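Local atomic coordinates of putative metal-dependent hydrolase (Parabacteroides distasonis ATCC 8503, PDB entry 3KL7), a protein that binds two zinc ions in a metallo-beta-lactamase fold and is probably a metal-dependent hydrolase, its substrate not established. Residues D20-K25 with I204-H209; H73-H78 with K138-H143. All blocks are in the same frame, centred on the assembly; numbering follows the deposited sequence.

Contact 1: D20-K25 with I204-H209; sequences DSFKTK and ILYPYH. With ZN (zinc ion), chain D.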
ATOM      1  N   ASP A  20      -8.185   9.619   7.246  1.00 15.50           N
ATOM      2  CA  ASP A  20      -8.537   9.087   8.562  1.00 15.25           C
ATOM      3  C   ASP A  20      -7.309   9.149   9.466  1.00 15.31           C
ATOM      4  O   ASP A  20      -6.195   8.956   9.017  1.00 15.37           O
ATOM      5  CB  ASP A  20      -9.019   7.628   8.449  1.00 15.12           C
ATOM      6  CG  ASP A  20     -10.391   7.506   7.767  1.00 16.06           C
ATOM      7  OD1 ASP A  20     -11.125   8.517   7.722  1.00 18.17           O
ATOM      8  OD2 ASP A  20     -10.739   6.395   7.280  1.00 15.08           O
ATOM      9  N   SER A  21      -7.523   9.403  10.736  1.00 15.24           N
ATOM     10  CA  SER A  21      -6.435   9.548  11.674  1.00 15.72           C
ATOM     11  C   SER A  21      -6.414   8.419  12.689  1.00 15.40           C
ATOM     12  O   SER A  21      -7.477   7.917  13.132  1.00 15.07           O
ATOM     13  CB  SER A  21      -6.550  10.878  12.404  1.00 16.29           C
ATOM     14  OG  SER A  21      -6.664  11.935  11.478  1.00 19.07           O
ATOM     15  N   PHE A  22      -5.202   8.026  13.068  1.00 14.91           N
ATOM     16  CA  PHE A  22      -4.996   6.969  14.025  1.00 14.87           C
ATOM     17  C   PHE A  22      -4.003   7.424  15.098  1.00 14.76           C
ATOM     18  O   PHE A  22      -3.102   8.209  14.828  1.00 14.88           O
ATOM     19  CB  PHE A  22      -4.489   5.710  13.292  1.00 14.66           C
ATOM     20  CG  PHE A  22      -5.402   5.253  12.225  1.00 13.89           C
ATOM     21  CD1 PHE A  22      -5.371   5.836  10.976  1.00 15.16           C
ATOM     22  CD2 PHE A  22      -6.325   4.282  12.470  1.00 13.93           C
ATOM     23  CE1 PHE A  22      -6.247   5.421   9.972  1.00 14.75           C
ATOM     24  CE2 PHE A  22      -7.197   3.867  11.483  1.00 14.56           C
ATOM     25  CZ  PHE A  22      -7.146   4.441  10.230  1.00 14.90           C
ATOM     26  N   LYS A  23      -4.187   6.937  16.305  1.00 14.77           N
ATOM     27  CA  LYS A  23      -3.289   7.250  17.397  1.00 14.97           C
ATOM     28  C   LYS A  23      -2.403   6.049  17.649  1.00 14.42           C
ATOM     29  O   LYS A  23      -2.859   4.934  17.561  1.00 16.07           O
ATOM     30  CB  LYS A  23      -4.090   7.626  18.656  1.00 15.25           C
ATOM     31  CG  LYS A  23      -4.703   9.067  18.599  1.00 15.96           C
ATOM     32  CD  LYS A  23      -3.593  10.164  18.651  1.00 17.26           C
ATOM     33  CE  LYS A  23      -4.158  11.603  18.620  1.00 17.72           C
ATOM     34  NZ  LYS A  23      -4.794  12.010  17.287  1.00 16.94           N
ATOM     35  N   THR A  24      -1.118   6.287  17.913  1.00 13.62           N
ATOM     36  CA  THR A  24      -0.160   5.198  18.244  1.00 12.62           C
ATOM     37  C   THR A  24      -0.091   5.057  19.778  1.00 12.86           C
ATOM     38  O   THR A  24      -0.742   5.806  20.481  1.00 12.26           O
ATOM     39  CB  THR A  24       1.230   5.504  17.707  1.00 12.47           C
ATOM     40  OG1 THR A  24       1.812   6.561  18.477  1.00 11.63           O
ATOM     41  CG2 THR A  24       1.177   5.914  16.214  1.00 10.63           C
ATOM     42  N   LYS A  25       0.702   4.106  20.293  1.00 13.05           N
ATOM     43  CA  LYS A  25       0.699   3.848  21.757  1.00 13.53           C
ATOM     44  C   LYS A  25       1.203   5.024  22.592  1.00 13.42           C
ATOM     45  O   LYS A  25       0.790   5.188  23.737  1.00 13.96           O
ATOM     46  CB  LYS A  25       1.463   2.545  22.140  1.00 14.01           C
ATOM     47  CG  LYS A  25       2.682   2.253  21.315  1.00 15.96           C
ATOM     48  CD  LYS A  25       3.605   1.209  21.966  1.00 17.65           C
ATOM     49  CE  LYS A  25       4.864   0.951  21.085  1.00 18.38           C
ATOM     50  NZ  LYS A  25       5.832   0.077  21.729  1.00 18.43           N
ATOM     51  N   ILE A 204      -8.460  -3.111  10.876  1.00 16.17           N
ATOM     52  CA  ILE A 204      -9.116  -2.194   9.946  1.00 16.21           C
ATOM     53  C   ILE A 204      -8.712  -2.532   8.539  1.00 15.93           C
ATOM     54  O   ILE A 204      -7.543  -2.735   8.276  1.00 16.04           O
ATOM     55  CB  ILE A 204      -8.743  -0.734  10.269  1.00 16.03           C
ATOM     56  CG1 ILE A 204      -9.422  -0.320  11.576  1.00 16.80           C
ATOM     57  CG2 ILE A 204      -9.156   0.204   9.112  1.00 15.83           C
ATOM     58  CD1 ILE A 204      -8.714   0.725  12.316  1.00 19.32           C
ATOM     59  N   LEU A 205      -9.694  -2.616   7.625  1.00 15.99           N
ATOM     60  CA  LEU A 205      -9.408  -2.996   6.232  1.00 15.39           C
ATOM     61  C   LEU A 205      -9.935  -1.960   5.278  1.00 15.91           C
ATOM     62  O   LEU A 205     -11.133  -1.721   5.223  1.00 16.19           O
ATOM     63  CB  LEU A 205     -10.033  -4.381   5.889  1.00 14.92           C
ATOM     64  CG  LEU A 205      -9.940  -4.835   4.378  1.00 13.79           C
ATOM     65  CD1 LEU A 205      -8.520  -5.121   4.000  1.00 13.38           C
ATOM     66  CD2 LEU A 205     -10.816  -6.070   4.085  1.00 11.90           C
ATOM     67  N   TYR A 206      -9.034  -1.351   4.515  1.00 16.21           N
ATOM     68  CA  TYR A 206      -9.420  -0.463   3.423  1.00 16.46           C
ATOM     69  C   TYR A 206      -9.243  -1.189   2.084  1.00 16.29           C
ATOM     70  O   TYR A 206      -8.105  -1.338   1.603  1.00 16.26           O
ATOM     71  CB  TYR A 206      -8.523   0.791   3.382  1.00 16.73           C
ATOM     72  CG  TYR A 206      -8.710   1.783   4.527  1.00 17.27           C
ATOM     73  CD1 TYR A 206      -9.683   2.751   4.470  1.00 17.98           C
ATOM     74  CD2 TYR A 206      -7.875   1.756   5.642  1.00 17.49           C
ATOM     75  CE1 TYR A 206      -9.849   3.660   5.503  1.00 17.84           C
ATOM     76  CE2 TYR A 206      -8.030   2.659   6.670  1.00 17.68           C
ATOM     77  CZ  TYR A 206      -9.018   3.609   6.596  1.00 17.74           C
ATOM     78  OH  TYR A 206      -9.180   4.514   7.621  1.00 16.87           O
ATOM     79  N   PRO A 207     -10.349  -1.630   1.461  1.00 15.33           N
ATOM     80  CA  PRO A 207     -10.172  -2.040   0.090  1.00 15.41           C
ATOM     81  C   PRO A 207      -9.639  -0.880  -0.753  1.00 15.52           C
ATOM     82  O   PRO A 207     -10.133   0.249  -0.643  1.00 14.80           O
ATOM     83  CB  PRO A 207     -11.597  -2.405  -0.354  1.00 15.26           C
ATOM     84  CG  PRO A 207     -12.474  -1.833   0.641  1.00 15.33           C
ATOM     85  CD  PRO A 207     -11.727  -1.800   1.904  1.00 15.14           C
ATOM     86  N   TYR A 208      -8.645  -1.144  -1.587  1.00 15.76           N
ATOM     87  CA  TYR A 208      -8.169  -0.122  -2.485  1.00 15.19           C
ATOM     88  C   TYR A 208      -7.827  -0.694  -3.856  1.00 14.84           C
ATOM     89  O   TYR A 208      -7.991  -1.912  -4.099  1.00 15.16           O
ATOM     90  CB  TYR A 208      -7.020   0.682  -1.830  1.00 15.28           C
ATOM     91  CG  TYR A 208      -5.586   0.139  -1.952  1.00 15.90           C
ATOM     92  CD1 TYR A 208      -5.318  -1.226  -2.128  1.00 17.82           C
ATOM     93  CD2 TYR A 208      -4.514   0.996  -1.832  1.00 16.94           C
ATOM     94  CE1 TYR A 208      -4.031  -1.692  -2.225  1.00 17.31           C
ATOM     95  CE2 TYR A 208      -3.217   0.545  -1.922  1.00 18.47           C
ATOM     96  CZ  TYR A 208      -2.970  -0.797  -2.120  1.00 18.97           C
ATOM     97  OH  TYR A 208      -1.655  -1.239  -2.214  1.00 19.00           O
ATOM     98  N   HIS A 209      -7.416   0.168  -4.776  1.00 14.48           N
ATOM     99  CA  HIS A 209      -7.073  -0.282  -6.113  1.00 14.36           C
ATOM    100  C   HIS A 209      -8.248  -1.136  -6.643  1.00 13.94           C
ATOM    101  O   HIS A 209      -8.033  -2.204  -7.230  1.00 13.07           O
ATOM    102  CB  HIS A 209      -5.748  -1.122  -6.040  1.00 14.87           C
ATOM    103  CG  HIS A 209      -5.109  -1.421  -7.377  1.00 15.42           C
ATOM    104  ND1 HIS A 209      -5.433  -2.532  -8.126  1.00 16.50           N
ATOM    105  CD2 HIS A 209      -4.120  -0.786  -8.059  1.00 15.97           C
ATOM    106  CE1 HIS A 209      -4.694  -2.551  -9.229  1.00 15.86           C
ATOM    107  NE2 HIS A 209      -3.892  -1.506  -9.213  1.00 14.73           N
TER
HETATM  108 ZN    ZN D 303      -2.051  -1.777 -10.316  1.00 29.21          ZN
HETATM  109  O   HOH W   1      -0.671  -2.095 -11.827  1.00 37.88           O

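Contact 2: H73-H78 with K138-H143; sequences HEHGDH and KYHPRH. With ZN (zinc ion), chain C; ZN (zinc ion), chain D.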
ATOM      1  N   HIS A  73       5.594  -1.503  -7.127  1.00 16.90           N
ATOM      2  CA  HIS A  73       6.060  -2.133  -8.372  1.00 16.88           C
ATOM      3  C   HIS A  73       5.971  -1.185  -9.543  1.00 16.97           C
ATOM      4  O   HIS A  73       5.485  -0.062  -9.401  1.00 17.20           O
ATOM      5  CB  HIS A  73       5.302  -3.457  -8.658  1.00 17.38           C
ATOM      6  CG  HIS A  73       3.840  -3.284  -8.943  1.00 17.75           C
ATOM      7  ND1 HIS A  73       2.952  -2.792  -8.011  1.00 18.86           N
ATOM      8  CD2 HIS A  73       3.109  -3.571 -10.046  1.00 18.67           C
ATOM      9  CE1 HIS A  73       1.739  -2.765  -8.538  1.00 19.76           C
ATOM     10  NE2 HIS A  73       1.808  -3.230  -9.773  1.00 18.29           N
ATOM     11  N   GLU A  74       6.424  -1.661 -10.712  1.00 16.75           N
ATOM     12  CA  GLU A  74       6.814  -0.807 -11.840  1.00 16.58           C
ATOM     13  C   GLU A  74       5.695  -0.383 -12.802  1.00 16.38           C
ATOM     14  O   GLU A  74       5.910   0.466 -13.646  1.00 15.53           O
ATOM     15  CB  GLU A  74       7.896  -1.529 -12.651  1.00 17.23           C
ATOM     16  CG  GLU A  74       7.358  -2.633 -13.545  1.00 16.89           C
ATOM     17  CD  GLU A  74       8.395  -3.663 -13.890  1.00 17.39           C
ATOM     18  OE1 GLU A  74       8.641  -4.573 -13.058  1.00 16.39           O
ATOM     19  OE2 GLU A  74       8.960  -3.578 -15.001  1.00 17.67           O
ATOM     20  N   HIS A  75       4.516  -0.987 -12.678  1.00 16.42           N
ATOM     21  CA  HIS A  75       3.387  -0.652 -13.562  1.00 15.93           C
ATOM     22  C   HIS A  75       3.025   0.842 -13.487  1.00 15.66           C
ATOM     23  O   HIS A  75       3.163   1.475 -12.442  1.00 14.99           O
ATOM     24  CB  HIS A  75       2.153  -1.522 -13.222  1.00 16.23           C
ATOM     25  CG  HIS A  75       2.293  -2.963 -13.625  1.00 16.12           C
ATOM     26  ND1 HIS A  75       1.575  -3.970 -13.032  1.00 16.63           N
ATOM     27  CD2 HIS A  75       3.079  -3.558 -14.551  1.00 16.40           C
ATOM     28  CE1 HIS A  75       1.901  -5.125 -13.581  1.00 16.35           C
ATOM     29  NE2 HIS A  75       2.818  -4.904 -14.497  1.00 15.29           N
ATOM     30  N   GLY A  76       2.550   1.382 -14.611  1.00 15.63           N
ATOM     31  CA  GLY A  76       2.303   2.850 -14.767  1.00 15.84           C
ATOM     32  C   GLY A  76       1.254   3.475 -13.844  1.00 16.08           C
ATOM     33  O   GLY A  76       1.281   4.672 -13.598  1.00 15.60           O
ATOM     34  N   ASP A  77       0.331   2.659 -13.335  1.00 16.32           N
ATOM     35  CA  ASP A  77      -0.651   3.134 -12.357  1.00 16.42           C
ATOM     36  C   ASP A  77      -0.090   3.052 -10.894  1.00 16.26           C
ATOM     37  O   ASP A  77      -0.846   3.117  -9.907  1.00 15.70           O
ATOM     38  CB  ASP A  77      -1.981   2.356 -12.486  1.00 16.59           C
ATOM     39  CG  ASP A  77      -1.821   0.852 -12.244  1.00 15.95           C
ATOM     40  OD1 ASP A  77      -0.899   0.243 -12.809  1.00 16.46           O
ATOM     41  OD2 ASP A  77      -2.633   0.293 -11.504  1.00 16.59           O
ATOM     42  N   HIS A  78       1.234   2.924 -10.791  1.00 16.62           N
ATOM     43  CA  HIS A  78       1.948   2.874  -9.483  1.00 16.31           C
ATOM     44  C   HIS A  78       3.289   3.651  -9.523  1.00 16.04           C
ATOM     45  O   HIS A  78       3.637   4.362  -8.567  1.00 15.84           O
ATOM     46  CB  HIS A  78       2.240   1.426  -9.103  1.00 16.41           C
ATOM     47  CG  HIS A  78       1.016   0.626  -8.803  1.00 17.49           C
ATOM     48  ND1 HIS A  78       0.540   0.451  -7.524  1.00 17.75           N
ATOM     49  CD2 HIS A  78       0.162  -0.039  -9.621  1.00 18.06           C
ATOM     50  CE1 HIS A  78      -0.556  -0.292  -7.565  1.00 18.55           C
ATOM     51  NE2 HIS A  78      -0.806  -0.600  -8.826  1.00 18.46           N
ATOM     52  N   LYS A 138       1.752 -13.166 -15.790  1.00 18.42           N
ATOM     53  CA  LYS A 138       2.099 -12.137 -16.749  1.00 18.90           C
ATOM     54  C   LYS A 138       1.860 -10.742 -16.100  1.00 18.87           C
ATOM     55  O   LYS A 138       2.578  -9.792 -16.374  1.00 18.96           O
ATOM     56  CB  LYS A 138       1.282 -12.298 -18.058  1.00 19.12           C
ATOM     57  CG  LYS A 138      -0.219 -11.914 -17.950  1.00 20.69           C
ATOM     58  CD  LYS A 138      -1.049 -12.369 -19.213  1.00 20.95           C
ATOM     59  CE  LYS A 138      -2.456 -11.701 -19.222  1.00 22.48           C
ATOM     60  NZ  LYS A 138      -3.516 -12.419 -20.040  1.00 23.04           N
ATOM     61  N   TYR A 139       0.869 -10.644 -15.228  1.00 18.69           N
ATOM     62  CA  TYR A 139       0.617  -9.386 -14.536  1.00 18.71           C
ATOM     63  C   TYR A 139       1.643  -9.129 -13.429  1.00 18.78           C
ATOM     64  O   TYR A 139       2.431  -8.194 -13.531  1.00 18.86           O
ATOM     65  CB  TYR A 139      -0.800  -9.333 -13.985  1.00 18.56           C
ATOM     66  CG  TYR A 139      -1.869  -9.329 -15.064  1.00 19.02           C
ATOM     67  CD1 TYR A 139      -1.738  -8.526 -16.203  1.00 19.00           C
ATOM     68  CD2 TYR A 139      -3.021 -10.122 -14.943  1.00 19.37           C
ATOM     69  CE1 TYR A 139      -2.708  -8.520 -17.192  1.00 19.63           C
ATOM     70  CE2 TYR A 139      -3.998 -10.124 -15.930  1.00 19.80           C
ATOM     71  CZ  TYR A 139      -3.838  -9.315 -17.052  1.00 19.88           C
ATOM     72  OH  TYR A 139      -4.794  -9.303 -18.019  1.00 19.18           O
ATOM     73  N   HIS A 140       1.633  -9.962 -12.384  1.00 18.56           N
ATOM     74  CA  HIS A 140       2.545  -9.791 -11.251  1.00 18.48           C
ATOM     75  C   HIS A 140       3.179 -11.114 -10.889  1.00 17.93           C
ATOM     76  O   HIS A 140       2.636 -11.864 -10.111  1.00 17.33           O
ATOM     77  CB  HIS A 140       1.793  -9.190 -10.035  1.00 19.12           C
ATOM     78  CG  HIS A 140       0.998  -7.964 -10.376  1.00 19.78           C
ATOM     79  ND1 HIS A 140      -0.352  -8.006 -10.643  1.00 19.08           N
ATOM     80  CD2 HIS A 140       1.372  -6.673 -10.539  1.00 20.51           C
ATOM     81  CE1 HIS A 140      -0.778  -6.790 -10.943  1.00 19.65           C
ATOM     82  NE2 HIS A 140       0.247  -5.964 -10.888  1.00 20.54           N
ATOM     83  N   PRO A 141       4.345 -11.407 -11.470  1.00 17.83           N
ATOM     84  CA  PRO A 141       4.985 -12.664 -11.198  1.00 18.01           C
ATOM     85  C   PRO A 141       5.693 -12.661  -9.873  1.00 18.67           C
ATOM     86  O   PRO A 141       6.213 -11.642  -9.448  1.00 18.14           O
ATOM     87  CB  PRO A 141       5.984 -12.818 -12.348  1.00 17.57           C
ATOM     88  CG  PRO A 141       6.293 -11.469 -12.764  1.00 17.62           C
ATOM     89  CD  PRO A 141       5.137 -10.576 -12.381  1.00 17.83           C
ATOM     90  N   ARG A 142       5.717 -13.820  -9.243  1.00 19.56           N
ATOM     91  CA  ARG A 142       6.304 -13.992  -7.948  1.00 20.49           C
ATOM     92  C   ARG A 142       7.709 -13.349  -7.819  1.00 19.51           C
ATOM     93  O   ARG A 142       8.485 -13.348  -8.756  1.00 19.23           O
ATOM     94  CB  ARG A 142       6.382 -15.492  -7.635  1.00 21.07           C
ATOM     95  CG  ARG A 142       6.505 -15.775  -6.222  1.00 24.54           C
ATOM     96  CD  ARG A 142       6.266 -17.227  -5.910  1.00 28.46           C
ATOM     97  NE  ARG A 142       6.180 -17.428  -4.459  1.00 32.40           N
ATOM     98  CZ  ARG A 142       5.771 -18.552  -3.866  1.00 34.55           C
ATOM     99  NH1 ARG A 142       5.409 -19.606  -4.591  1.00 35.10           N
ATOM    100  NH2 ARG A 142       5.727 -18.620  -2.534  1.00 35.29           N
ATOM    101  N   HIS A 143       7.988 -12.812  -6.637  1.00 18.93           N
ATOM    102  CA  HIS A 143       9.328 -12.230  -6.268  1.00 18.77           C
ATOM    103  C   HIS A 143       9.566 -10.816  -6.818  1.00 18.05           C
ATOM    104  O   HIS A 143      10.237  -9.999  -6.172  1.00 17.29           O
ATOM    105  CB  HIS A 143      10.512 -13.161  -6.675  1.00 18.64           C
ATOM    106  CG  HIS A 143      10.388 -14.567  -6.165  1.00 19.32           C
ATOM    107  ND1 HIS A 143      10.197 -14.863  -4.832  1.00 19.58           N
ATOM    108  CD2 HIS A 143      10.441 -15.760  -6.812  1.00 19.88           C
ATOM    109  CE1 HIS A 143      10.130 -16.177  -4.679  1.00 20.94           C
ATOM    110  NE2 HIS A 143      10.276 -16.745  -5.865  1.00 20.32           N
TER
HETATM  111 ZN    ZN C 302       0.126  -3.864 -11.197  1.00 32.06          ZN
HETATM  112 ZN    ZN D 303      -2.051  -1.777 -10.316  1.00 29.21          ZN
HETATM  113  O   HOH W   2       3.909  -7.012 -15.797  1.00 13.03           O
HETATM  114  O   HOH W   1      -0.671  -2.095 -11.827  1.00 37.88           O

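Contact 1: D20-K25 with I204-H209
The seam between the two beta-sheets of the metallo-beta-lactamase sandwich is closed here by Asp20 and Phe22 from one sheet and Ile204 and Tyr206 from the other, an example of how the two sheets of an alpha-beta/beta-alpha sandwich meet, here through side chains of the two strands. The strand segments run nearly antiparallel, at 154°, but their axes stay 12.2 Å apart, so no backbone pairing is possible and all four side chains start toward the facing strand. The polar element is a very short hydrogen bond, 2.5 Å from Tyr206 OH to Asp20 OD2, with the carboxylate oxygen in the plane of the phenol ring and the carboxylate turned 35° from it. Asp20 holds CG beside its backbone N (chi1 -70°), which carries the carboxylate to the outer end of the tyrosine. Arg232 forms a salt bridge with the same OD2, and Arg230 is hydrogen-bonded to the phenol oxygen; these two arginines would probably offset the negative charge of the aspartate and help fix the phenol. Phe22 and Tyr206 meet edge to edge: the phenol oxygen lies in the plane of the phenylalanine ring, 3.3 Å from Phe22 CZ. Phe22 CE2 also touches Ile204 CD1 at 3.6 Å, the two side chains running past one another from opposing strands. Further along 204-209, His209 NE2 binds a zinc ion at 2.2 Å, far from this packing. Strand 19-23 is the outermost strand of its sheet and is bonded to strand 29-36, whose Phe34 also meets the Tyr206 ring. Strand 204-208 lies between strands 177-181 and 228-229 in the other sheet, where Phe179 stacks on Tyr206 and Ile177 touches both Phe22 and Tyr206.

Contact 2: H73-H78 with K138-H143
His73, His75 and His140 turn their rings about one zinc ion, illustrating how a metal can join two loops whose own contact is slight. The His140 plane stands at 78° to that of His73 and at 60° to that of His75, each pair meeting obliquely because the nitrogens converge on the metal. His140 NE2 binds it at 2.1 Å, His73 through NE2 and His75 through ND1; the choice of ND1 turns His75 NE2 outward to a bridging water, which donates to Tyr139 O and accepts from His75 NE2 at 2.7 Å. His73 CG sits between the backbone N and the carbonyl carbon (chi1 66°), and its ring lays CE1 over the centre of the His78 face. His78 NE2 binds the second zinc ion at 2.3 Å, as does Asp77 OD2 at 2.5 Å. A further water bridges the two zinc ions, 2.0 Å from the first, and donates to Asp77 OD1. Asp162 bridges the ions, His209 completes the protein ligands of the second zinc ion, and Asn131 OD1, hydrogen-bonded to His140 ND1, probably helps to orient that ring. The HxHxDH run of residues 73-78 is the family signature. It makes up most of the loop between strand 68-71 and helix 81-87, while 138-143 belongs to the loop joining strands 123-128 and 146-152 of the other sheet.

Contact 1 and contact 2 join the same two sheets at separate places, their centres about 24 Å apart on opposite sides of the chain's centre. Both are partly buried, with two buried residues among the four that touch. Contact 1 works between strands, through apolar packing and one phenol-carboxylate hydrogen bond flanked by two arginines; contact 2 works between loops, where metal coordination and a bridging water do the joining. The end of strand 204-208 connects them: His209, just beyond it, shares a zinc ion with Asp77 and His78. The comparison illustrates a common division of labour, strands forming the framework and loops at their ends carrying the metal site.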